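PDB 5HYZ: SCARECROW-LIKE protein 7 from Oryza sativa Japonica Group, which probably acts as a DNA-binding transcription factor of the GRAS family in plant development and in resistance to abiotic stress. Local coordinates for residues T105-F116 with F195-N206; P325-A336 with L351-L359. All blocks are in the same frame, centred on the assembly; numbering follows the deposited sequence.

Contact 1. Residues T105-F116 with F195-N206; sequences TGAATKIHIVDF and FLVEPDEAVAVN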
loop_
_atom_site.group_PDB
_atom_site.type_symbol
_atom_site.label_atom_id
_atom_site.label_comp_id
_atom_site.label_asym_id
_atom_site.label_seq_id
_atom_site.Cartn_x
_atom_site.Cartn_y
_atom_site.Cartn_z
ATOM N N THR A 105 13.796 -15.006 -15.141
ATOM C CA THR A 105 14.540 -14.237 -16.143
ATOM C C THR A 105 15.889 -13.768 -15.594
ATOM O O THR A 105 16.568 -12.979 -16.220
ATOM C CB THR A 105 13.786 -13.013 -16.625
ATOM O OG1 THR A 105 13.400 -12.181 -15.530
ATOM C CG2 THR A 105 12.495 -13.439 -17.362
ATOM N N GLY A 106 16.291 -14.310 -14.446
ATOM C CA GLY A 106 17.550 -13.925 -13.829
ATOM C C GLY A 106 18.795 -14.046 -14.686
ATOM O O GLY A 106 19.662 -13.191 -14.579
ATOM N N ALA A 107 18.879 -15.072 -15.538
ATOM C CA ALA A 107 20.070 -15.304 -16.356
ATOM C C ALA A 107 20.070 -14.449 -17.617
ATOM O O ALA A 107 21.021 -14.469 -18.390
ATOM C CB ALA A 107 20.165 -16.753 -16.742
ATOM N N ALA A 108 19.001 -13.693 -17.842
ATOM C CA ALA A 108 18.924 -12.895 -19.072
ATOM C C ALA A 108 19.381 -11.471 -18.840
ATOM O O ALA A 108 18.991 -10.873 -17.833
ATOM C CB ALA A 108 17.474 -12.882 -19.592
ATOM N N THR A 109 20.090 -10.871 -19.806
ATOM C CA THR A 109 20.419 -9.460 -19.663
ATOM C C THR A 109 19.439 -8.546 -20.361
ATOM O O THR A 109 19.387 -7.337 -20.114
ATOM C CB THR A 109 21.835 -9.193 -20.217
ATOM O OG1 THR A 109 21.863 -9.603 -21.592
ATOM C CG2 THR A 109 22.882 -10.011 -19.388
ATOM N N LYS A 110 18.648 -9.130 -21.252
ATOM C CA LYS A 110 17.608 -8.399 -21.998
ATOM C C LYS A 110 16.283 -9.125 -21.790
ATOM O O LYS A 110 16.224 -10.340 -21.929
ATOM C CB LYS A 110 17.937 -8.356 -23.499
ATOM C CG LYS A 110 19.279 -7.697 -23.767
ATOM C CD LYS A 110 19.414 -7.543 -25.278
ATOM C CE LYS A 110 20.864 -7.343 -25.694
ATOM N NZ LYS A 110 20.913 -7.157 -27.197
ATOM N N ILE A 111 15.261 -8.368 -21.417
ATOM C CA ILE A 111 13.994 -8.952 -21.045
ATOM C C ILE A 111 12.875 -8.305 -21.841
ATOM O O ILE A 111 12.842 -7.064 -22.031
ATOM C CB ILE A 111 13.747 -8.754 -19.522
ATOM C CG1 ILE A 111 14.782 -9.628 -18.724
ATOM C CG2 ILE A 111 12.288 -9.200 -19.161
ATOM C CD1 ILE A 111 14.797 -9.353 -17.214
ATOM N N HIS A 112 11.937 -9.124 -22.306
ATOM C CA HIS A 112 10.785 -8.593 -23.031
ATOM C C HIS A 112 9.533 -9.083 -22.340
ATOM O O HIS A 112 9.285 -10.299 -22.301
ATOM C CB HIS A 112 10.835 -9.076 -24.484
ATOM C CG HIS A 112 9.756 -8.524 -25.344
ATOM N ND1 HIS A 112 9.645 -8.878 -26.670
ATOM C CD2 HIS A 112 8.726 -7.680 -25.092
ATOM C CE1 HIS A 112 8.611 -8.244 -27.207
ATOM N NE2 HIS A 112 8.030 -7.516 -26.272
ATOM N N ILE A 113 8.742 -8.179 -21.787
ATOM C CA ILE A 113 7.469 -8.535 -21.120
ATOM C C ILE A 113 6.293 -8.381 -22.103
ATOM O O ILE A 113 6.169 -7.336 -22.725
ATOM C CB ILE A 113 7.196 -7.572 -19.929
ATOM C CG1 ILE A 113 8.354 -7.584 -18.917
ATOM C CG2 ILE A 113 5.828 -7.869 -19.245
ATOM C CD1 ILE A 113 8.634 -8.970 -18.343
ATOM N N VAL A 114 5.457 -9.397 -22.235
ATOM C CA VAL A 114 4.230 -9.267 -23.019
ATOM C C VAL A 114 3.072 -9.291 -22.084
ATOM O O VAL A 114 2.820 -10.296 -21.429
ATOM C CB VAL A 114 4.126 -10.393 -24.095
ATOM C CG1 VAL A 114 2.784 -10.187 -24.939
ATOM C CG2 VAL A 114 5.345 -10.308 -24.985
ATOM N N ASP A 115 2.362 -8.179 -21.968
ATOM C CA ASP A 115 1.234 -8.089 -21.044
ATOM C C ASP A 115 -0.094 -8.165 -21.788
ATOM O O ASP A 115 -0.488 -7.181 -22.475
ATOM C CB ASP A 115 1.303 -6.774 -20.218
ATOM C CG ASP A 115 0.352 -6.787 -19.023
ATOM O OD1 ASP A 115 -0.256 -7.838 -18.710
ATOM O OD2 ASP A 115 0.227 -5.755 -18.320
ATOM N N PHE A 116 -0.785 -9.322 -21.695
ATOM C CA PHE A 116 -2.110 -9.450 -22.260
ATOM C C PHE A 116 -3.110 -8.944 -21.257
ATOM O O PHE A 116 -3.434 -9.613 -20.248
ATOM C CB PHE A 116 -2.430 -10.907 -22.638
ATOM C CG PHE A 116 -1.756 -11.358 -23.882
ATOM C CD1 PHE A 116 -2.322 -11.091 -25.155
ATOM C CD2 PHE A 116 -0.581 -12.093 -23.797
ATOM C CE1 PHE A 116 -1.659 -11.550 -26.284
ATOM C CE2 PHE A 116 0.094 -12.569 -24.884
ATOM C CZ PHE A 116 -0.466 -12.281 -26.177
ATOM N N PHE A 195 4.637 -9.372 -32.229
ATOM C CA PHE A 195 5.264 -9.058 -30.938
ATOM C C PHE A 195 6.724 -8.662 -31.066
ATOM O O PHE A 195 7.322 -8.218 -30.075
ATOM C CB PHE A 195 5.074 -10.284 -30.012
ATOM C CG PHE A 195 3.626 -10.521 -29.717
ATOM C CD1 PHE A 195 2.789 -11.209 -30.617
ATOM C CD2 PHE A 195 3.054 -9.964 -28.580
ATOM C CE1 PHE A 195 1.417 -11.368 -30.312
ATOM C CE2 PHE A 195 1.731 -10.092 -28.293
ATOM C CZ PHE A 195 0.882 -10.783 -29.149
ATOM N N LEU A 196 7.308 -8.824 -32.271
ATOM C CA LEU A 196 8.672 -8.351 -32.545
ATOM C C LEU A 196 9.687 -8.895 -31.511
ATOM O O LEU A 196 10.539 -8.166 -30.991
ATOM C CB LEU A 196 8.703 -6.811 -32.589
ATOM C CG LEU A 196 7.759 -6.260 -33.659
ATOM C CD1 LEU A 196 7.617 -4.737 -33.449
ATOM C CD2 LEU A 196 8.415 -6.499 -35.030
ATOM N N VAL A 197 9.584 -10.190 -31.223
ATOM C CA VAL A 197 10.503 -10.832 -30.273
ATOM C C VAL A 197 11.845 -11.025 -30.945
ATOM O O VAL A 197 11.937 -11.135 -32.163
ATOM C CB VAL A 197 9.950 -12.187 -29.749
ATOM C CG1 VAL A 197 8.650 -11.955 -28.960
ATOM C CG2 VAL A 197 9.791 -13.196 -30.894
ATOM N N GLU A 198 12.903 -10.950 -30.156
ATOM C CA GLU A 198 14.280 -11.064 -30.662
ATOM C C GLU A 198 14.979 -12.231 -30.003
ATOM O O GLU A 198 14.701 -12.580 -28.831
ATOM C CB GLU A 198 15.052 -9.785 -30.395
ATOM C CG GLU A 198 14.364 -8.632 -31.072
ATOM C CD GLU A 198 15.138 -7.354 -31.050
ATOM O OE1 GLU A 198 15.817 -7.045 -30.030
ATOM O OE2 GLU A 198 15.058 -6.646 -32.078
ATOM N N PRO A 199 15.904 -12.847 -30.736
ATOM C CA PRO A 199 16.502 -14.084 -30.230
ATOM C C PRO A 199 17.367 -13.867 -28.969
ATOM O O PRO A 199 17.536 -14.807 -28.191
ATOM C CB PRO A 199 17.340 -14.578 -31.431
ATOM C CG PRO A 199 17.693 -13.339 -32.176
ATOM C CD PRO A 199 16.488 -12.420 -32.023
ATOM N N ASP A 200 17.853 -12.652 -28.724
ATOM C CA ASP A 200 18.738 -12.476 -27.569
ATOM C C ASP A 200 18.041 -11.990 -26.283
ATOM O O ASP A 200 18.707 -11.496 -25.377
ATOM C CB ASP A 200 19.874 -11.499 -27.941
ATOM C CG ASP A 200 19.357 -10.097 -28.347
ATOM O OD1 ASP A 200 18.129 -9.898 -28.550
ATOM O OD2 ASP A 200 20.184 -9.165 -28.448
ATOM N N GLU A 201 16.718 -12.117 -26.182
ATOM C CA GLU A 201 16.050 -11.565 -25.009
ATOM C C GLU A 201 15.213 -12.675 -24.408
ATOM O O GLU A 201 14.812 -13.606 -25.106
ATOM C CB GLU A 201 15.182 -10.344 -25.399
ATOM C CG GLU A 201 14.020 -10.754 -26.181
ATOM C CD GLU A 201 13.271 -9.584 -26.855
ATOM O OE1 GLU A 201 13.700 -8.437 -26.641
ATOM O OE2 GLU A 201 12.234 -9.912 -27.510
ATOM N N ALA A 202 14.985 -12.627 -23.108
ATOM C CA ALA A 202 14.061 -13.559 -22.477
ATOM C C ALA A 202 12.684 -12.940 -22.492
ATOM O O ALA A 202 12.531 -11.759 -22.180
ATOM C CB ALA A 202 14.463 -13.862 -21.038
ATOM N N VAL A 203 11.677 -13.761 -22.753
ATOM C CA VAL A 203 10.323 -13.291 -22.809
ATOM C C VAL A 203 9.539 -13.804 -21.586
ATOM O O VAL A 203 9.677 -14.979 -21.226
ATOM C CB VAL A 203 9.639 -13.818 -24.095
ATOM C CG1 VAL A 203 8.185 -13.436 -24.046
ATOM C CG2 VAL A 203 10.346 -13.220 -25.344
ATOM N N ALA A 204 8.749 -12.931 -20.956
ATOM C CA ALA A 204 7.753 -13.357 -19.986
ATOM C C ALA A 204 6.401 -12.886 -20.464
ATOM O O ALA A 204 6.243 -11.733 -20.875
ATOM C CB ALA A 204 8.065 -12.777 -18.571
ATOM N N VAL A 205 5.415 -13.756 -20.379
ATOM C CA VAL A 205 4.059 -13.412 -20.788
ATOM C C VAL A 205 3.187 -13.361 -19.569
ATOM O O VAL A 205 3.238 -14.271 -18.747
ATOM C CB VAL A 205 3.470 -14.460 -21.795
ATOM C CG1 VAL A 205 2.100 -14.012 -22.252
ATOM C CG2 VAL A 205 4.373 -14.454 -23.018
ATOM N N ASN A 206 2.362 -12.321 -19.465
ATOM C CA ASN A 206 1.577 -12.076 -18.263
ATOM C C ASN A 206 0.062 -12.046 -18.620
ATOM O O ASN A 206 -0.373 -11.303 -19.511
ATOM C CB ASN A 206 2.041 -10.721 -17.647
ATOM C CG ASN A 206 1.379 -10.415 -16.340
ATOM O OD1 ASN A 206 1.774 -11.010 -15.314
ATOM N ND2 ASN A 206 0.515 -9.360 -16.303
HETATM O O HOH W 1 19.350 -11.943 -22.567
HETATM O O HOH W 2 14.840 -6.487 -24.172
#

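Contact 2. Residues P325-A336 with L351-L359; sequences PVPLSNYARSQA and LVELPPAFL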
loop_
_atom_site.group_PDB
_atom_site.type_symbol
_atom_site.label_atom_id
_atom_site.label_comp_id
_atom_site.label_asym_id
_atom_site.label_seq_id
_atom_site.Cartn_x
_atom_site.Cartn_y
_atom_site.Cartn_z
ATOM N N PRO A 325 3.686 -26.664 -14.948
ATOM C CA PRO A 325 3.734 -25.814 -13.747
ATOM C C PRO A 325 5.160 -25.464 -13.361
ATOM O O PRO A 325 6.110 -26.245 -13.531
ATOM C CB PRO A 325 3.057 -26.667 -12.653
ATOM C CG PRO A 325 2.456 -27.849 -13.343
ATOM C CD PRO A 325 3.167 -28.023 -14.671
ATOM N N VAL A 326 5.322 -24.237 -12.869
ATOM C CA VAL A 326 6.602 -23.760 -12.327
ATOM C C VAL A 326 6.355 -23.440 -10.841
ATOM O O VAL A 326 5.469 -22.648 -10.519
ATOM C CB VAL A 326 7.088 -22.516 -13.090
ATOM C CG1 VAL A 326 8.330 -21.932 -12.423
ATOM C CG2 VAL A 326 7.365 -22.901 -14.577
ATOM N N PRO A 327 7.171 -24.000 -9.925
ATOM C CA PRO A 327 6.925 -23.649 -8.496
ATOM C C PRO A 327 7.086 -22.181 -8.212
ATOM O O PRO A 327 7.973 -21.552 -8.763
ATOM C CB PRO A 327 8.014 -24.422 -7.732
ATOM C CG PRO A 327 8.440 -25.492 -8.650
ATOM C CD PRO A 327 8.284 -24.955 -10.084
ATOM N N LEU A 328 6.223 -21.606 -7.379
ATOM C CA LEU A 328 6.448 -20.214 -7.047
ATOM C C LEU A 328 7.612 -20.127 -6.016
ATOM O O LEU A 328 7.981 -21.115 -5.374
ATOM C CB LEU A 328 5.182 -19.566 -6.517
ATOM C CG LEU A 328 4.053 -19.478 -7.548
ATOM C CD1 LEU A 328 2.699 -18.977 -6.941
ATOM C CD2 LEU A 328 4.434 -18.611 -8.761
ATOM N N SER A 329 8.159 -18.926 -5.949
ATOM C CA SER A 329 9.304 -18.568 -5.157
ATOM C C SER A 329 9.090 -19.027 -3.772
ATOM O O SER A 329 7.976 -18.923 -3.179
ATOM C CB SER A 329 9.489 -17.048 -5.153
ATOM O OG SER A 329 10.433 -16.629 -4.219
ATOM N N ASN A 330 10.223 -19.394 -3.232
ATOM C CA ASN A 330 10.365 -19.583 -1.828
ATOM C C ASN A 330 9.935 -18.388 -0.993
ATOM O O ASN A 330 9.669 -18.573 0.200
ATOM C CB ASN A 330 11.847 -19.888 -1.550
ATOM C CG ASN A 330 12.324 -21.139 -2.290
ATOM O OD1 ASN A 330 11.514 -21.869 -2.843
ATOM N ND2 ASN A 330 13.647 -21.371 -2.317
ATOM N N TYR A 331 10.010 -17.176 -1.601
ATOM C CA TYR A 331 9.646 -15.917 -0.988
ATOM C C TYR A 331 8.323 -15.327 -1.504
ATOM O O TYR A 331 8.090 -14.129 -1.383
ATOM C CB TYR A 331 10.765 -14.895 -1.218
ATOM C CG TYR A 331 12.116 -15.472 -0.834
ATOM C CD1 TYR A 331 12.372 -15.885 0.479
ATOM C CD2 TYR A 331 13.088 -15.657 -1.774
ATOM C CE1 TYR A 331 13.605 -16.482 0.835
ATOM C CE2 TYR A 331 14.329 -16.231 -1.425
ATOM C CZ TYR A 331 14.574 -16.642 -0.125
ATOM O OH TYR A 331 15.793 -17.221 0.266
ATOM N N ALA A 332 7.447 -16.171 -2.059
ATOM C CA ALA A 332 6.129 -15.693 -2.491
ATOM C C ALA A 332 5.167 -15.685 -1.340
ATOM O O ALA A 332 4.346 -14.773 -1.233
ATOM C CB ALA A 332 5.583 -16.565 -3.641
ATOM N N ARG A 333 5.248 -16.662 -0.447
ATOM C CA ARG A 333 4.347 -16.579 0.674
ATOM C C ARG A 333 4.759 -15.427 1.600
ATOM O O ARG A 333 3.883 -14.727 2.131
ATOM C CB ARG A 333 4.264 -17.903 1.449
ATOM C CG ARG A 333 3.316 -17.787 2.632
ATOM C CD ARG A 333 3.176 -19.088 3.408
ATOM N NE ARG A 333 2.321 -20.041 2.709
ATOM C CZ ARG A 333 1.017 -20.149 2.928
ATOM N NH1 ARG A 333 0.424 -19.339 3.811
ATOM N NH2 ARG A 333 0.311 -21.051 2.263
ATOM N N SER A 334 6.068 -15.230 1.827
ATOM C CA SER A 334 6.470 -14.137 2.686
ATOM C C SER A 334 6.078 -12.810 2.009
ATOM O O SER A 334 5.639 -11.880 2.680
ATOM C CB SER A 334 7.992 -14.151 2.984
ATOM O OG SER A 334 8.735 -14.351 1.781
ATOM N N GLN A 335 6.283 -12.685 0.722
ATOM C CA GLN A 335 5.937 -11.398 0.084
ATOM C C GLN A 335 4.442 -11.098 0.211
ATOM O O GLN A 335 3.985 -9.960 0.442
ATOM C CB GLN A 335 6.305 -11.403 -1.370
ATOM C CG GLN A 335 5.874 -10.152 -2.046
ATOM C CD GLN A 335 6.279 -10.164 -3.470
ATOM O OE1 GLN A 335 7.066 -9.315 -3.895
ATOM N NE2 GLN A 335 5.729 -11.137 -4.255
ATOM N N ALA A 336 3.660 -12.152 0.073
ATOM C CA ALA A 336 2.213 -11.972 0.259
ATOM C C ALA A 336 1.799 -11.689 1.697
ATOM O O ALA A 336 0.924 -10.863 1.923
ATOM C CB ALA A 336 1.463 -13.218 -0.313
ATOM N N LEU A 351 -3.450 -16.795 2.933
ATOM C CA LEU A 351 -2.962 -17.443 1.702
ATOM C C LEU A 351 -3.243 -18.904 1.745
ATOM O O LEU A 351 -3.047 -19.553 2.771
ATOM C CB LEU A 351 -1.446 -17.217 1.527
ATOM C CG LEU A 351 -0.860 -15.854 1.194
ATOM C CD1 LEU A 351 -1.634 -15.153 0.055
ATOM C CD2 LEU A 351 -0.745 -14.920 2.361
ATOM N N VAL A 352 -3.694 -19.450 0.636
ATOM C CA VAL A 352 -4.006 -20.890 0.508
ATOM C C VAL A 352 -3.303 -21.496 -0.681
ATOM O O VAL A 352 -3.354 -20.928 -1.787
ATOM C CB VAL A 352 -5.529 -21.081 0.354
ATOM C CG1 VAL A 352 -5.867 -22.494 -0.100
ATOM C CG2 VAL A 352 -6.213 -20.741 1.695
ATOM N N GLU A 353 -2.629 -22.624 -0.487
ATOM C CA GLU A 353 -1.986 -23.284 -1.626
ATOM C C GLU A 353 -2.993 -24.183 -2.316
ATOM O O GLU A 353 -3.749 -24.898 -1.654
ATOM C CB GLU A 353 -0.777 -24.091 -1.141
ATOM C CG GLU A 353 0.043 -23.386 -0.084
ATOM C CD GLU A 353 1.209 -22.671 -0.673
ATOM O OE1 GLU A 353 1.460 -22.904 -1.879
ATOM O OE2 GLU A 353 1.862 -21.868 0.047
ATOM N N LEU A 354 -3.053 -24.167 -3.637
ATOM C CA LEU A 354 -3.900 -25.122 -4.359
ATOM C C LEU A 354 -2.991 -25.906 -5.286
ATOM O O LEU A 354 -2.034 -25.360 -5.849
ATOM C CB LEU A 354 -5.026 -24.429 -5.157
ATOM C CG LEU A 354 -5.914 -23.492 -4.364
ATOM C CD1 LEU A 354 -6.786 -22.664 -5.285
ATOM C CD2 LEU A 354 -6.786 -24.291 -3.417
ATOM N N PRO A 355 -3.269 -27.211 -5.474
ATOM C CA PRO A 355 -2.316 -28.023 -6.236
ATOM C C PRO A 355 -2.402 -27.856 -7.734
ATOM O O PRO A 355 -3.465 -27.625 -8.267
ATOM C CB PRO A 355 -2.710 -29.473 -5.840
ATOM C CG PRO A 355 -4.159 -29.370 -5.555
ATOM C CD PRO A 355 -4.325 -28.035 -4.845
ATOM N N PRO A 356 -1.290 -28.060 -8.443
ATOM C CA PRO A 356 0.048 -28.398 -7.919
ATOM C C PRO A 356 0.889 -27.194 -7.457
ATOM O O PRO A 356 1.735 -27.298 -6.560
ATOM C CB PRO A 356 0.733 -29.046 -9.114
ATOM C CG PRO A 356 0.035 -28.468 -10.318
ATOM C CD PRO A 356 -1.399 -28.245 -9.896
ATOM N N ALA A 357 0.680 -26.026 -8.070
ATOM C CA ALA A 357 1.595 -24.952 -7.724
ATOM C C ALA A 357 0.933 -23.609 -7.717
ATOM O O ALA A 357 1.619 -22.589 -7.953
ATOM C CB ALA A 357 2.814 -24.956 -8.686
ATOM N N PHE A 358 -0.367 -23.583 -7.408
ATOM C CA PHE A 358 -1.110 -22.309 -7.315
ATOM C C PHE A 358 -0.965 -21.649 -5.953
ATOM O O PHE A 358 -0.961 -22.363 -4.952
ATOM C CB PHE A 358 -2.615 -22.519 -7.518
ATOM C CG PHE A 358 -2.961 -23.049 -8.882
ATOM C CD1 PHE A 358 -3.166 -22.166 -9.945
ATOM C CD2 PHE A 358 -3.140 -24.440 -9.100
ATOM C CE1 PHE A 358 -3.545 -22.669 -11.215
ATOM C CE2 PHE A 358 -3.504 -24.944 -10.388
ATOM C CZ PHE A 358 -3.689 -24.080 -11.431
ATOM N N LEU A 359 -0.970 -20.320 -5.895
ATOM C CA LEU A 359 -1.034 -19.629 -4.582
ATOM C C LEU A 359 -2.241 -18.762 -4.645
ATOM O O LEU A 359 -2.397 -18.018 -5.592
ATOM C CB LEU A 359 0.213 -18.788 -4.318
ATOM C CG LEU A 359 0.202 -18.079 -2.945
ATOM C CD1 LEU A 359 0.233 -19.086 -1.810
ATOM C CD2 LEU A 359 1.414 -17.208 -2.872
HETATM O O HOH W 3 2.962 -21.947 -10.228
HETATM O O HOH W 4 4.025 -22.753 -6.077
#

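Contact 1. Residues T105-F116 with F195-N206
His112 and Glu201 meet through two different torsions: CG of His112 lies opposite the backbone N (chi1 -176°), while CG of Glu201 is wedged between backbone N and carbonyl carbon and the chain then runs out straight to the ring. His112 ND1 donates a bent bond to Glu201 OE2, 2.9 Å away, reaching that oxygen from above the carboxylate plane; the backbone N of Glu198 approaches OE2 from the opposite face. Arg143 adds a salt bridge to the same oxygen and Arg141 one to OE1, so the carboxylate is gripped on several sides and would be expected to stay ionised. Thr145 takes the NE2 end of the imidazole, which fixes the ring's rotation, and CE1 of His112 lies 3.1 Å from the carbonyl O of Phe195, in the ring plane. His112 stands on one strand, and Glu201 directly precedes the neighbouring parallel strand, in the Rossmann-like core of the GRAS domain; the first bears the predicted VHIID motif, Ile111 to Asp115. An unbroken parallel ladder joins them, His112 N to Ala202 O (2.7 Å) and Val114 N to Ala204 O (2.8 Å) among its rungs. On the His112 side of the sheet, Val114 CG1 rests on Phe195 CE2 at 3.5 Å, and the Phe116 ring, its plane turned 50° from that of Phe195, touches that ring obliquely through CZ and meets Val205 CG1 with its edge. Across the sheet, Asp115 and Asn206 lie side by side; Asn206 ND2 gives a nearly straight bond (173°) to Asp115 OD1, 3.0 Å away, in the amide plane but from above the carboxylate plane, while Trp124 binds OD2 and Thr238 and Gln123 hold the amide oxygen. At the strand entrance the extended Lys110 reaches the exposed Asp200 in a salt bridge whose modelled length, 2.5 Å from Lys110 NZ to Asp200 OD2, is doubtfully short.

Contact 2. Residues P325-A336 with L351-L359
Leu328 and Leu359 make the close-packed part of this contact, CD1 of the first lying 3.6 Å from CB of the second. Leu359 CD2 also touches Ala332 at the start of the helix, and one turn on Ala336 CB sits 3.7 Å from Leu351 CD1, so the helix beginning at 332 rests on the hairpin of strands 349-354 and 358-363 in the predicted SAW region. Phe92 of helix 89-104 packs against both Ala336 and Leu351. The margins are looser. Arg333 runs straight through chi1 and chi2 and bends at chi3 (-76°), which lays one guanidinium face over Leu351 CB and brings NH2 to 2.8 Å from OE2 of the exposed Glu353, on the anti side of the carboxylate; the second bond, from NE, is weak. At the other end Pro325 CG touches Pro356 CG at 3.9 Å, the latter proline following a cis peptide. Water bridges Leu328 N to Ala357 O. Aliphatic contacts thus seat the helix on the hairpin, while the rim relies on water between backbones and on one strong and one weak bond to a single carboxylate oxygen, a salt bridge whose contribution solvent would be expected to weaken.

In the fold
Both contacts belong to one GRAS domain and reach the same mixed sheet, yet they illustrate how chemistry follows position. Contact 1 is largely buried and joins two adjacent parallel strands directly, by a continuous backbone ladder and by polar side chains that have further partners on strand 141-148 and helix 122-132. Contact 2, partly buried, seats a loop and helix on an antiparallel hairpin, mainly through aliphatic side chains, a peripheral salt bridge and water. The centres of contact 1 and contact 2 lie about 23 Å apart; the nearest atoms of contact 1 and contact 2 are about 9 Å apart, without touching. The second subunit reaches 325-336, where Tyr331 and Ser334 bond to its Lys138 and Gln129, but does not touch contact 1.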